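Side-chain contact in DNA-binding protein HU (Anabaena sp., PDB 1P71), which binds, bends and wraps DNA as a histone-like homodimer, stabilising it against denaturation, and is essential for heterocyst differentiation: residues Ala81-Leu84 against Phe85-Lys88. Residues are numbered along the deposited sequence; the frame is centred on the assembly and turned at random.
Sequences AGKL and FREK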
loop_
_atom_site.group_PDB
_atom_site.type_symbol
_atom_site.label_atom_id
_atom_site.label_comp_id
_atom_site.label_asym_id
_atom_site.label_seq_id
_atom_site.Cartn_x
_atom_site.Cartn_y
_atom_site.Cartn_z
ATOM N N ALA C 81 -2.306 4.395 5.022
ATOM C CA ALA C 81 -1.323 5.383 4.617
ATOM C C ALA C 81 -0.830 6.158 5.824
ATOM O O ALA C 81 -1.594 6.466 6.708
ATOM C CB ALA C 81 -1.923 6.320 3.589
ATOM N N GLY C 82 0.467 6.443 5.846
ATOM C CA GLY C 82 1.069 7.181 6.940
ATOM C C GLY C 82 0.849 8.662 6.754
ATOM O O GLY C 82 0.395 9.092 5.691
ATOM N N LYS C 83 1.191 9.433 7.785
ATOM C CA LYS C 83 0.888 10.864 7.853
ATOM C C LYS C 83 1.511 11.688 6.736
ATOM O O LYS C 83 0.879 12.620 6.241
ATOM C CB LYS C 83 1.270 11.456 9.212
ATOM C CG LYS C 83 0.933 12.932 9.368
ATOM C CD LYS C 83 0.618 13.272 10.816
ATOM C CE LYS C 83 0.450 14.768 11.014
ATOM N NZ LYS C 83 -0.105 15.084 12.366
ATOM N N LEU C 84 2.733 11.338 6.343
ATOM C CA LEU C 84 3.433 12.030 5.257
ATOM C C LEU C 84 2.767 11.758 3.918
ATOM O O LEU C 84 2.586 12.677 3.118
ATOM C CB LEU C 84 4.939 11.675 5.203
ATOM C CG LEU C 84 5.739 12.350 4.061
ATOM C CD1 LEU C 84 6.251 13.800 4.391
ATOM C CD2 LEU C 84 6.888 11.487 3.508
ATOM N N PHE C 85 2.395 10.506 3.679
ATOM C CA PHE C 85 1.676 10.141 2.460
ATOM C C PHE C 85 0.330 10.908 2.367
ATOM O O PHE C 85 0.046 11.560 1.368
ATOM C CB PHE C 85 1.484 8.625 2.421
ATOM C CG PHE C 85 1.212 8.065 1.051
ATOM C CD1 PHE C 85 0.883 8.907 -0.034
ATOM C CD2 PHE C 85 1.276 6.700 0.837
ATOM C CE1 PHE C 85 0.635 8.375 -1.287
ATOM C CE2 PHE C 85 1.030 6.160 -0.430
ATOM C CZ PHE C 85 0.703 7.001 -1.490
ATOM N N ARG C 86 -0.480 10.846 3.420
ATOM C CA ARG C 86 -1.746 11.605 3.471
ATOM C C ARG C 86 -1.641 13.114 3.225
ATOM O O ARG C 86 -2.504 13.705 2.575
ATOM C CB ARG C 86 -2.485 11.344 4.779
ATOM C CG ARG C 86 -2.967 9.891 4.889
ATOM C CD ARG C 86 -3.640 9.516 6.202
ATOM N NE ARG C 86 -3.186 10.321 7.341
ATOM C CZ ARG C 86 -2.563 9.829 8.414
ATOM N NH1 ARG C 86 -2.313 8.530 8.506
ATOM N NH2 ARG C 86 -2.197 10.646 9.401
ATOM N N GLU C 87 -0.593 13.726 3.763
ATOM C CA GLU C 87 -0.399 15.169 3.695
ATOM C C GLU C 87 0.249 15.654 2.395
ATOM O O GLU C 87 0.075 16.806 2.007
ATOM C CB GLU C 87 0.333 15.670 4.940
ATOM C CG GLU C 87 -0.507 15.509 6.216
ATOM C CD GLU C 87 0.094 16.158 7.455
ATOM O OE1 GLU C 87 -0.658 16.399 8.426
ATOM O OE2 GLU C 87 1.308 16.432 7.468
ATOM N N LYS C 88 0.964 14.780 1.702
ATOM C CA LYS C 88 1.461 15.121 0.376
ATOM C C LYS C 88 0.297 15.051 -0.620
ATOM O O LYS C 88 0.190 15.875 -1.527
ATOM C CB LYS C 88 2.610 14.201 -0.049
ATOM C CG LYS C 88 3.929 14.359 0.728
ATOM C CD LYS C 88 4.367 15.818 0.972
ATOM C CE LYS C 88 5.222 16.376 -0.167
ATOM N NZ LYS C 88 6.620 16.794 0.274
#
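Arg86 folds its side chain back over the start of its own helix, and its NH1 reaches the carbonyl O of Ala81 at 2.8 Å. The bond is bent, 133° at the hydrogen, with the oxygen lying somewhat out of the guanidinium plane. After an extended chi2 the chain bends at a nearly eclipsed chi3 (-27°), which lays one guanidinium face over Lys83 CA and Gly82 C. A long arginine suits this reach of five residues, and the small Ala81 lets Arg86 CG rest 3.9 Å from its CB. Here the long strand 68-81 of the HU fold passes into the short C-terminal helix 83-89, with Gly82 as N-cap; its O takes a nearly straight bond from Arg86 N (3.0 Å). One turn on from Lys83, Glu87 offers the opposite charge: the two side chains cross obliquely, Glu87 OE1 4.2 Å from Lys83 NZ, near enough for attraction but not a salt bridge. Glu87 N bonds to Lys83 O (3.1 Å). A lysine in place of Glu87 would probably lose this attraction and set two like charges side by side. Phe85, buried and apolar, meets the ring of Phe47 in the same chain and packs on Pro77 of the second subunit, while Leu84 packs on Ile33 of that subunit.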